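Putative marr-family transcriptional repressor (Streptomyces coelicolor, PDB 3ZPL) binds DNA through a winged helix-turn-helix domain and probably acts as a MarR-family transcription factor, perhaps a repressor. Local coordinates at residues 51-63 with 82-96. Sequence-based numbering, arbitrary orientation.
Sequences DAGMPHVYYGLLV and AKITRSRLSHAVARL. With nucleotides of chain D; nucleotides of chain C.
L61 of helix 56-63 is a knob set among A82, L89, A92 and L96. Its two methyls divide the work. L61 CD2 meets A82 CB at 3.7 Å. L61 CD1 lies 3.8 Å from L89 CD1 and also touches A92 and L96. L96 carries the apolar seam on to L62 and to the ring of Y58. At the other end, V57 and I84 run side by side in opposite senses and touch through V57 CG1 and I84 CG2. The two helices cross at -81°, so each offers the other a short patch of side chains. Helix 86-96 is the recognition helix of the winged helix fold: H91 NE2 and S87 OG bond to DNA bases.

Y58 stands between this core and the DNA backbone. Its CE1 packs on A92 CB, and P55 CG lies over one ring face. The hydroxyl makes a weak 3.3 Å bond from Y58 OH to OP2 of DC13 of chain D. R88 reaches the same phosphate with an extended chain. Its NE and NH2 both donate to OP1, while V57 CG1 and C3' of DC13 lie over opposite faces of the guanidinium.

R95 forms the outer edge. Bends at chi2 (-88°) and chi3 bring its guanidinium nearly perpendicular to the Y58 ring, whose edge lies beneath one face. R95 NH2 donates to G53 O at 3.1 Å and to OP1 of DT12 of chain D at 2.8 Å. The G53 bond is fairly straight, at 160°, and lies near the guanidinium plane. A leucine here would probably leave G53 O without this donor and the DT12 phosphate without its positive mate.

The apolar core thus sets the recognition helix against helix 56-63. R88 and R95 of the recognition helix hold the phosphates of DC13 and DT12, neighbours on chain D, and Y58 of helix 56-63 adds a weak bond to the first.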
ATOM      1  N   ASP A  51      11.921  13.611  -7.077  1.00 73.61           N
ATOM      2  CA  ASP A  51      12.808  13.408  -8.228  1.00 74.84           C
ATOM      3  C   ASP A  51      12.090  13.394  -9.573  1.00 74.66           C
ATOM      4  O   ASP A  51      12.727  13.539 -10.609  1.00 79.50           O
ATOM      5  CB  ASP A  51      13.605  12.102  -8.080  1.00 75.27           C
ATOM      6  CG  ASP A  51      14.446  12.054  -6.809  1.00 77.08           C
ATOM      7  OD1 ASP A  51      14.564  13.086  -6.111  1.00 83.30           O
ATOM      8  OD2 ASP A  51      14.990  10.980  -6.493  1.00 77.95           O
ATOM      9  N   ALA A  52      10.773  13.243  -9.567  1.00 74.65           N
ATOM     10  CA  ALA A  52       9.999  13.122 -10.820  1.00 73.93           C
ATOM     11  C   ALA A  52       8.629  13.832 -10.831  1.00 72.09           C
ATOM     12  O   ALA A  52       7.943  13.832 -11.840  1.00 70.51           O
ATOM     13  CB  ALA A  52       9.815  11.648 -11.145  1.00 72.64           C
ATOM     14  N   GLY A  53       8.218  14.402  -9.706  1.00 71.13           N
ATOM     15  CA  GLY A  53       6.996  15.193  -9.651  1.00 68.32           C
ATOM     16  C   GLY A  53       5.696  14.421  -9.726  1.00 65.10           C
ATOM     17  O   GLY A  53       4.685  14.990 -10.088  1.00 65.60           O
ATOM     18  N   MET A  54       5.694  13.143  -9.346  1.00 63.92           N
ATOM     19  CA  MET A  54       4.455  12.349  -9.328  1.00 60.41           C
ATOM     20  C   MET A  54       4.544  11.164  -8.383  1.00 56.92           C
ATOM     21  O   MET A  54       5.644  10.703  -8.078  1.00 56.92           O
ATOM     22  CB  MET A  54       4.149  11.848 -10.719  1.00 61.99           C
ATOM     23  CG  MET A  54       4.995  10.680 -11.160  1.00 64.40           C
ATOM     24  SD  MET A  54       4.682  10.397 -12.901  1.00 70.83           S
ATOM     25  CE  MET A  54       6.332   9.970 -13.461  1.00 72.29           C
ATOM     26  N   PRO A  55       3.383  10.651  -7.930  1.00 53.28           N
ATOM     27  CA  PRO A  55       3.346   9.539  -6.989  1.00 50.74           C
ATOM     28  C   PRO A  55       3.627   8.209  -7.641  1.00 49.41           C
ATOM     29  O   PRO A  55       3.703   8.124  -8.844  1.00 48.42           O
ATOM     30  CB  PRO A  55       1.924   9.579  -6.468  1.00 51.33           C
ATOM     31  CG  PRO A  55       1.146  10.090  -7.625  1.00 52.16           C
ATOM     32  CD  PRO A  55       2.030  11.115  -8.264  1.00 53.11           C
ATOM     33  N   HIS A  56       3.812   7.168  -6.840  1.00 51.10           N
ATOM     34  CA  HIS A  56       4.257   5.875  -7.370  1.00 51.58           C
ATOM     35  C   HIS A  56       3.278   5.278  -8.360  1.00 52.01           C
ATOM     36  O   HIS A  56       3.689   4.700  -9.354  1.00 53.72           O
ATOM     37  CB  HIS A  56       4.539   4.876  -6.249  1.00 50.45           C
ATOM     38  CG  HIS A  56       5.162   3.597  -6.727  1.00 52.50           C
ATOM     39  ND1 HIS A  56       4.884   2.374  -6.156  1.00 54.56           N
ATOM     40  CD2 HIS A  56       6.064   3.350  -7.708  1.00 54.42           C
ATOM     41  CE1 HIS A  56       5.594   1.431  -6.753  1.00 54.47           C
ATOM     42  NE2 HIS A  56       6.320   1.996  -7.698  1.00 55.65           N
ATOM     43  N   VAL A  57       1.987   5.410  -8.099  1.00 52.93           N
ATOM     44  CA  VAL A  57       0.997   4.744  -8.939  1.00 55.16           C
ATOM     45  C   VAL A  57       1.009   5.329 -10.345  1.00 55.23           C
ATOM     46  O   VAL A  57       0.984   4.584 -11.329  1.00 56.83           O
ATOM     47  CB  VAL A  57      -0.429   4.861  -8.372  1.00 57.18           C
ATOM     48  CG1 VAL A  57      -1.370   3.952  -9.149  1.00 55.96           C
ATOM     49  CG2 VAL A  57      -0.445   4.517  -6.887  1.00 57.16           C
ATOM     50  N   TYR A  58       1.069   6.656 -10.424  1.00 54.41           N
ATOM     51  CA  TYR A  58       1.173   7.365 -11.698  1.00 54.05           C
ATOM     52  C   TYR A  58       2.410   6.913 -12.492  1.00 54.53           C
ATOM     53  O   TYR A  58       2.303   6.475 -13.631  1.00 55.63           O
ATOM     54  CB  TYR A  58       1.228   8.870 -11.449  1.00 55.02           C
ATOM     55  CG  TYR A  58      -0.097   9.508 -11.018  1.00 54.56           C
ATOM     56  CD1 TYR A  58      -1.133   8.762 -10.465  1.00 54.93           C
ATOM     57  CD2 TYR A  58      -0.278  10.862 -11.114  1.00 55.67           C
ATOM     58  CE1 TYR A  58      -2.318   9.352 -10.048  1.00 53.51           C
ATOM     59  CE2 TYR A  58      -1.451  11.455 -10.692  1.00 56.86           C
ATOM     60  CZ  TYR A  58      -2.476  10.692 -10.169  1.00 54.97           C
ATOM     61  OH  TYR A  58      -3.641  11.317  -9.782  1.00 54.86           O
ATOM     62  N   TYR A  59       3.587   7.030 -11.893  1.00 54.50           N
ATOM     63  CA  TYR A  59       4.823   6.546 -12.513  1.00 54.65           C
ATOM     64  C   TYR A  59       4.638   5.163 -13.134  1.00 54.79           C
ATOM     65  O   TYR A  59       5.087   4.918 -14.268  1.00 59.21           O
ATOM     66  CB  TYR A  59       5.943   6.504 -11.481  1.00 55.36           C
ATOM     67  CG  TYR A  59       7.297   6.152 -12.029  1.00 56.10           C
ATOM     68  CD1 TYR A  59       8.138   7.131 -12.537  1.00 59.16           C
ATOM     69  CD2 TYR A  59       7.752   4.841 -12.014  1.00 57.23           C
ATOM     70  CE1 TYR A  59       9.401   6.823 -13.025  1.00 61.23           C
ATOM     71  CE2 TYR A  59       9.011   4.513 -12.497  1.00 59.85           C
ATOM     72  CZ  TYR A  59       9.828   5.514 -13.006  1.00 61.67           C
ATOM     73  OH  TYR A  59      11.068   5.200 -13.487  1.00 64.21           O
ATOM     74  N   GLY A  60       3.980   4.262 -12.403  1.00 51.85           N
ATOM     75  CA  GLY A  60       3.664   2.916 -12.912  1.00 50.16           C
ATOM     76  C   GLY A  60       2.873   2.931 -14.219  1.00 50.03           C
ATOM     77  O   GLY A  60       3.103   2.104 -15.107  1.00 48.23           O
ATOM     78  N   LEU A  61       1.936   3.876 -14.336  1.00 48.92           N
ATOM     79  CA  LEU A  61       1.124   3.983 -15.535  1.00 48.14           C
ATOM     80  C   LEU A  61       2.016   4.332 -16.721  1.00 50.32           C
ATOM     81  O   LEU A  61       1.929   3.708 -17.778  1.00 51.54           O
ATOM     82  CB  LEU A  61       0.030   5.025 -15.358  1.00 47.34           C
ATOM     83  CG  LEU A  61      -0.930   4.834 -14.182  1.00 46.32           C
ATOM     84  CD1 LEU A  61      -1.945   5.972 -14.104  1.00 46.80           C
ATOM     85  CD2 LEU A  61      -1.660   3.500 -14.265  1.00 46.10           C
ATOM     86  N   LEU A  62       2.927   5.283 -16.534  1.00 50.93           N
ATOM     87  CA  LEU A  62       3.871   5.640 -17.591  1.00 50.90           C
ATOM     88  C   LEU A  62       4.741   4.471 -17.990  1.00 52.01           C
ATOM     89  O   LEU A  62       4.980   4.242 -19.161  1.00 54.59           O
ATOM     90  CB  LEU A  62       4.763   6.780 -17.150  1.00 51.28           C
ATOM     91  CG  LEU A  62       4.067   8.060 -16.708  1.00 50.86           C
ATOM     92  CD1 LEU A  62       5.073   9.192 -16.742  1.00 51.86           C
ATOM     93  CD2 LEU A  62       2.865   8.388 -17.577  1.00 50.87           C
ATOM     94  N   VAL A  63       5.212   3.724 -17.006  1.00 54.20           N
ATOM     95  CA  VAL A  63       6.053   2.552 -17.257  1.00 56.42           C
ATOM     96  C   VAL A  63       5.311   1.511 -18.086  1.00 58.31           C
ATOM     97  O   VAL A  63       5.859   0.954 -19.040  1.00 61.26           O
ATOM     98  CB  VAL A  63       6.521   1.920 -15.934  1.00 56.42           C
ATOM     99  CG1 VAL A  63       7.193   0.575 -16.168  1.00 57.11           C
ATOM    100  CG2 VAL A  63       7.470   2.868 -15.223  1.00 56.07           C
ATOM    101  N   ALA A  82      -2.604  -2.007 -13.764  1.00 50.31           N
ATOM    102  CA  ALA A  82      -2.307  -1.206 -12.580  1.00 45.95           C
ATOM    103  C   ALA A  82      -3.044  -1.692 -11.325  1.00 45.01           C
ATOM    104  O   ALA A  82      -2.631  -1.397 -10.205  1.00 43.17           O
ATOM    105  CB  ALA A  82      -2.674   0.242 -12.851  1.00 43.73           C
ATOM    106  N   LYS A  83      -4.141  -2.413 -11.529  1.00 45.74           N
ATOM    107  CA  LYS A  83      -4.983  -2.961 -10.448  1.00 45.90           C
ATOM    108  C   LYS A  83      -5.738  -1.864  -9.728  1.00 45.69           C
ATOM    109  O   LYS A  83      -5.979  -1.949  -8.519  1.00 47.35           O
ATOM    110  CB  LYS A  83      -4.181  -3.799  -9.462  1.00 46.52           C
ATOM    111  CG  LYS A  83      -3.237  -4.798 -10.110  1.00 48.03           C
ATOM    112  CD  LYS A  83      -3.985  -5.865 -10.876  1.00 49.72           C
ATOM    113  CE  LYS A  83      -3.067  -6.586 -11.848  1.00 52.32           C
ATOM    114  NZ  LYS A  83      -3.801  -7.605 -12.642  1.00 54.62           N
ATOM    115  N   ILE A  84      -6.146  -0.850 -10.486  1.00 43.88           N
ATOM    116  CA  ILE A  84      -6.872   0.274  -9.932  1.00 44.21           C
ATOM    117  C   ILE A  84      -8.221   0.357 -10.597  1.00 45.40           C
ATOM    118  O   ILE A  84      -8.498  -0.421 -11.500  1.00 49.96           O
ATOM    119  CB  ILE A  84      -6.092   1.589 -10.135  1.00 44.35           C
ATOM    120  CG1 ILE A  84      -6.119   2.029 -11.600  1.00 43.07           C
ATOM    121  CG2 ILE A  84      -4.674   1.438  -9.582  1.00 45.25           C
ATOM    122  CD1 ILE A  84      -5.145   3.128 -11.925  1.00 43.64           C
ATOM    123  N   THR A  85      -9.045   1.324 -10.201  1.00 43.18           N
ATOM    124  CA  THR A  85     -10.328   1.491 -10.847  1.00 43.69           C
ATOM    125  C   THR A  85     -10.230   2.406 -12.044  1.00 42.47           C
ATOM    126  O   THR A  85      -9.363   3.256 -12.127  1.00 42.88           O
ATOM    127  CB  THR A  85     -11.404   2.027  -9.870  1.00 44.80           C
ATOM    128  OG1 THR A  85     -11.085   3.361  -9.478  1.00 45.33           O
ATOM    129  CG2 THR A  85     -11.498   1.127  -8.643  1.00 46.43           C
ATOM    130  N   ARG A  86     -11.183   2.266 -12.950  1.00 46.26           N
ATOM    131  CA  ARG A  86     -11.298   3.139 -14.118  1.00 46.63           C
ATOM    132  C   ARG A  86     -11.431   4.609 -13.734  1.00 44.74           C
ATOM    133  O   ARG A  86     -10.965   5.498 -14.449  1.00 44.11           O
ATOM    134  CB  ARG A  86     -12.530   2.756 -14.930  1.00 50.67           C
ATOM    135  CG  ARG A  86     -12.516   1.345 -15.495  1.00 52.84           C
ATOM    136  CD  ARG A  86     -13.795   1.095 -16.308  1.00 59.09           C
ATOM    137  NE  ARG A  86     -14.654   0.116 -15.644  1.00 63.24           N
ATOM    138  CZ  ARG A  86     -15.982   0.084 -15.743  1.00 69.65           C
ATOM    139  NH1 ARG A  86     -16.657   0.984 -16.472  1.00 70.16           N
ATOM    140  NH2 ARG A  86     -16.652  -0.864 -15.095  1.00 75.12           N
ATOM    141  N   SER A  87     -12.061   4.839 -12.586  1.00 45.75           N
ATOM    142  CA  SER A  87     -12.366   6.173 -12.086  1.00 44.67           C
ATOM    143  C   SER A  87     -11.089   6.838 -11.692  1.00 47.58           C
ATOM    144  O   SER A  87     -10.753   7.933 -12.169  1.00 51.47           O
ATOM    145  CB  SER A  87     -13.235   6.050 -10.858  1.00 46.28           C
ATOM    146  OG  SER A  87     -14.381   6.826 -11.023  1.00 50.49           O
ATOM    147  N   ARG A  88     -10.342   6.142 -10.846  1.00 47.96           N
ATOM    148  CA  ARG A  88      -9.048   6.599 -10.441  1.00 47.94           C
ATOM    149  C   ARG A  88      -8.170   6.809 -11.662  1.00 46.97           C
ATOM    150  O   ARG A  88      -7.428   7.788 -11.729  1.00 52.83           O
ATOM    151  CB  ARG A  88      -8.412   5.569  -9.528  1.00 48.49           C
ATOM    152  CG  ARG A  88      -7.064   5.988  -8.989  1.00 49.30           C
ATOM    153  CD  ARG A  88      -6.480   4.816  -8.242  1.00 50.20           C
ATOM    154  NE  ARG A  88      -5.351   5.196  -7.406  1.00 50.92           N
ATOM    155  CZ  ARG A  88      -4.825   4.386  -6.504  1.00 53.16           C
ATOM    156  NH1 ARG A  88      -5.332   3.172  -6.331  1.00 54.90           N
ATOM    157  NH2 ARG A  88      -3.790   4.774  -5.775  1.00 54.94           N
ATOM    158  N   LEU A  89      -8.245   5.898 -12.626  1.00 44.94           N
ATOM    159  CA  LEU A  89      -7.439   6.028 -13.835  1.00 45.84           C
ATOM    160  C   LEU A  89      -7.782   7.278 -14.653  1.00 45.67           C
ATOM    161  O   LEU A  89      -6.870   7.956 -15.133  1.00 46.25           O
ATOM    162  CB  LEU A  89      -7.579   4.798 -14.722  1.00 45.39           C
ATOM    163  CG  LEU A  89      -6.753   4.857 -16.010  1.00 45.41           C
ATOM    164  CD1 LEU A  89      -5.280   5.112 -15.750  1.00 45.83           C
ATOM    165  CD2 LEU A  89      -6.914   3.542 -16.737  1.00 48.08           C
ATOM    166  N   SER A  90      -9.077   7.570 -14.816  1.00 43.36           N
ATOM    167  CA  SER A  90      -9.493   8.748 -15.565  1.00 42.54           C
ATOM    168  C   SER A  90      -8.929   9.979 -14.911  1.00 41.50           C
ATOM    169  O   SER A  90      -8.284  10.796 -15.563  1.00 43.94           O
ATOM    170  CB  SER A  90     -11.002   8.879 -15.627  1.00 44.09           C
ATOM    171  OG  SER A  90     -11.558   7.756 -16.267  1.00 48.41           O
ATOM    172  N   HIS A  91      -9.122  10.095 -13.607  1.00 40.11           N
ATOM    173  CA  HIS A  91      -8.591  11.241 -12.879  1.00 39.76           C
ATOM    174  C   HIS A  91      -7.063  11.325 -13.041  1.00 38.68           C
ATOM    175  O   HIS A  91      -6.541  12.398 -13.312  1.00 39.56           O
ATOM    176  CB  HIS A  91      -8.968  11.193 -11.388  1.00 41.01           C
ATOM    177  CG  HIS A  91     -10.404  11.525 -11.118  1.00 42.74           C
ATOM    178  ND1 HIS A  91     -11.008  12.664 -11.611  1.00 44.11           N
ATOM    179  CD2 HIS A  91     -11.348  10.877 -10.401  1.00 43.38           C
ATOM    180  CE1 HIS A  91     -12.263  12.702 -11.205  1.00 45.67           C
ATOM    181  NE2 HIS A  91     -12.494  11.628 -10.471  1.00 46.31           N
ATOM    182  N   ALA A  92      -6.372  10.199 -12.915  1.00 36.08           N
ATOM    183  CA  ALA A  92      -4.923  10.185 -13.023  1.00 37.89           C
ATOM    184  C   ALA A  92      -4.445  10.623 -14.397  1.00 39.49           C
ATOM    185  O   ALA A  92      -3.482  11.396 -14.505  1.00 43.15           O
ATOM    186  CB  ALA A  92      -4.385   8.802 -12.713  1.00 37.97           C
ATOM    187  N   VAL A  93      -5.113  10.151 -15.446  1.00 38.89           N
ATOM    188  CA  VAL A  93      -4.748  10.544 -16.810  1.00 41.14           C
ATOM    189  C   VAL A  93      -5.135  12.015 -17.157  1.00 42.93           C
ATOM    190  O   VAL A  93      -4.469  12.643 -17.982  1.00 43.32           O
ATOM    191  CB  VAL A  93      -5.307   9.554 -17.833  1.00 41.47           C
ATOM    192  CG1 VAL A  93      -5.023  10.016 -19.252  1.00 43.97           C
ATOM    193  CG2 VAL A  93      -4.694   8.186 -17.595  1.00 41.34           C
ATOM    194  N   ALA A  94      -6.172  12.574 -16.518  1.00 41.69           N
ATOM    195  CA  ALA A  94      -6.449  14.005 -16.673  1.00 41.72           C
ATOM    196  C   ALA A  94      -5.273  14.796 -16.155  1.00 43.45           C
ATOM    197  O   ALA A  94      -4.853  15.796 -16.762  1.00 48.03           O
ATOM    198  CB  ALA A  94      -7.702  14.407 -15.923  1.00 40.46           C
ATOM    199  N   ARG A  95      -4.711  14.324 -15.050  1.00 54.63           N
ATOM    200  CA  ARG A  95      -3.621  15.012 -14.378  1.00 53.83           C
ATOM    201  C   ARG A  95      -2.314  14.867 -15.186  1.00 52.69           C
ATOM    202  O   ARG A  95      -1.556  15.826 -15.302  1.00 50.48           O
ATOM    203  CB  ARG A  95      -3.465  14.474 -12.942  1.00 54.99           C
ATOM    204  CG  ARG A  95      -2.541  15.264 -12.025  1.00 56.23           C
ATOM    205  CD  ARG A  95      -1.083  14.798 -12.143  1.00 58.74           C
ATOM    206  NE  ARG A  95      -0.304  14.907 -10.896  1.00 60.54           N
ATOM    207  CZ  ARG A  95       1.025  14.775 -10.821  1.00 61.90           C
ATOM    208  NH1 ARG A  95       1.756  14.555 -11.913  1.00 61.79           N
ATOM    209  NH2 ARG A  95       1.643  14.894  -9.648  1.00 63.87           N
ATOM    210  N   LEU A  96      -2.076  13.671 -15.733  1.00 52.42           N
ATOM    211  CA  LEU A  96      -0.880  13.411 -16.535  1.00 51.77           C
ATOM    212  C   LEU A  96      -0.935  14.110 -17.898  1.00 53.12           C
ATOM    213  O   LEU A  96       0.092  14.568 -18.426  1.00 54.80           O
ATOM    214  CB  LEU A  96      -0.684  11.911 -16.715  1.00 51.26           C
ATOM    215  CG  LEU A  96      -0.462  11.088 -15.434  1.00 52.50           C
ATOM    216  CD1 LEU A  96      -0.544   9.598 -15.730  1.00 54.10           C
ATOM    217  CD2 LEU A  96       0.871  11.415 -14.795  1.00 53.41           C
TER
ATOM    218  P    DC D  13      -4.474   8.507  -6.580  1.00 46.22           P
ATOM    219  OP1  DC D  13      -3.628   7.319  -6.295  1.00 50.24           O
ATOM    220  OP2  DC D  13      -4.807   8.853  -7.977  1.00 47.30           O
ATOM    221  O5'  DC D  13      -5.761   8.316  -5.657  1.00 46.23           O
ATOM    222  C5'  DC D  13      -5.607   7.749  -4.330  1.00 44.99           C
ATOM    223  C4'  DC D  13      -6.961   7.453  -3.734  1.00 43.24           C
ATOM    224  O4'  DC D  13      -7.732   8.681  -3.725  1.00 41.33           O
ATOM    225  C3'  DC D  13      -7.772   6.441  -4.548  1.00 42.71           C
ATOM    226  O3'  DC D  13      -8.302   5.401  -3.711  1.00 43.20           O
ATOM    227  C2'  DC D  13      -8.809   7.302  -5.256  1.00 41.08           C
ATOM    228  C1'  DC D  13      -9.013   8.443  -4.279  1.00 39.87           C
ATOM    229  N1   DC D  13      -9.509   9.711  -4.851  1.00 39.23           N
ATOM    230  C2   DC D  13     -10.540  10.386  -4.192  1.00 37.89           C
ATOM    231  O2   DC D  13     -11.005   9.899  -3.159  1.00 38.64           O
ATOM    232  N3   DC D  13     -11.015  11.542  -4.709  1.00 37.86           N
ATOM    233  C4   DC D  13     -10.477  12.044  -5.823  1.00 38.87           C
ATOM    234  N4   DC D  13     -10.961  13.201  -6.287  1.00 38.58           N
ATOM    235  C5   DC D  13      -9.404  11.391  -6.501  1.00 38.98           C
ATOM    236  C6   DC D  13      -8.968  10.229  -5.996  1.00 40.07           C
TER
ATOM    237  P    DT C   6     -11.618   8.442 -19.998  1.00 57.68           P
ATOM    238  OP1  DT C   6     -10.725   9.304 -20.811  1.00 62.65           O
ATOM    239  OP2  DT C   6     -11.035   7.654 -18.890  1.00 59.58           O
ATOM    240  O5'  DT C   6     -12.798   9.333 -19.408  1.00 54.53           O
ATOM    241  C5'  DT C   6     -13.655  10.067 -20.281  1.00 53.62           C
ATOM    242  C4'  DT C   6     -14.706  10.789 -19.472  1.00 55.28           C
ATOM    243  O4'  DT C   6     -15.517   9.853 -18.728  1.00 52.31           O
ATOM    244  C3'  DT C   6     -14.145  11.781 -18.452  1.00 58.47           C
ATOM    245  O3'  DT C   6     -14.643  13.072 -18.809  1.00 63.17           O
ATOM    246  C2'  DT C   6     -14.627  11.254 -17.110  1.00 57.15           C
ATOM    247  C1'  DT C   6     -15.842  10.420 -17.479  1.00 53.13           C
ATOM    248  N1   DT C   6     -16.146   9.310 -16.553  1.00 51.22           N
ATOM    249  C2   DT C   6     -17.292   9.364 -15.791  1.00 52.70           C
ATOM    250  O2   DT C   6     -18.092  10.285 -15.851  1.00 54.98           O
ATOM    251  N3   DT C   6     -17.477   8.288 -14.957  1.00 51.54           N
ATOM    252  C4   DT C   6     -16.641   7.195 -14.809  1.00 50.80           C
ATOM    253  O4   DT C   6     -16.926   6.313 -14.007  1.00 51.60           O
ATOM    254  C5   DT C   6     -15.450   7.215 -15.627  1.00 49.64           C
ATOM    255  C7   DT C   6     -14.485   6.075 -15.534  1.00 49.66           C
ATOM    256  C6   DT C   6     -15.269   8.254 -16.449  1.00 50.24           C
TER
ATOM    257  P    DT D  12      -1.822  14.755  -7.565  1.00 55.71           P
ATOM    258  OP1  DT D  12      -0.488  14.201  -7.950  1.00 56.68           O
ATOM    259  OP2  DT D  12      -2.712  15.437  -8.546  1.00 54.23           O
ATOM    260  O5'  DT D  12      -2.734  13.604  -6.950  1.00 52.76           O
ATOM    261  C5'  DT D  12      -2.221  12.789  -5.902  1.00 51.53           C
ATOM    262  C4'  DT D  12      -3.351  11.983  -5.320  1.00 50.12           C
ATOM    263  O4'  DT D  12      -4.358  12.864  -4.779  1.00 51.35           O
ATOM    264  C3'  DT D  12      -4.070  11.084  -6.329  1.00 47.88           C
ATOM    265  O3'  DT D  12      -3.771   9.751  -5.918  1.00 47.28           O
ATOM    266  C2'  DT D  12      -5.531  11.495  -6.225  1.00 47.63           C
ATOM    267  C1'  DT D  12      -5.600  12.210  -4.893  1.00 47.94           C
ATOM    268  N1   DT D  12      -6.663  13.230  -4.770  1.00 48.68           N
ATOM    269  C2   DT D  12      -7.629  13.067  -3.799  1.00 48.27           C
ATOM    270  O2   DT D  12      -7.644  12.123  -3.026  1.00 49.35           O
ATOM    271  N3   DT D  12      -8.579  14.058  -3.762  1.00 45.85           N
ATOM    272  C4   DT D  12      -8.654  15.169  -4.580  1.00 46.13           C
ATOM    273  O4   DT D  12      -9.548  15.993  -4.410  1.00 47.22           O
ATOM    274  C5   DT D  12      -7.610  15.275  -5.577  1.00 45.56           C
ATOM    275  C7   DT D  12      -7.615  16.439  -6.514  1.00 46.33           C
ATOM    276  C6   DT D  12      -6.686  14.309  -5.627  1.00 47.08           C
TER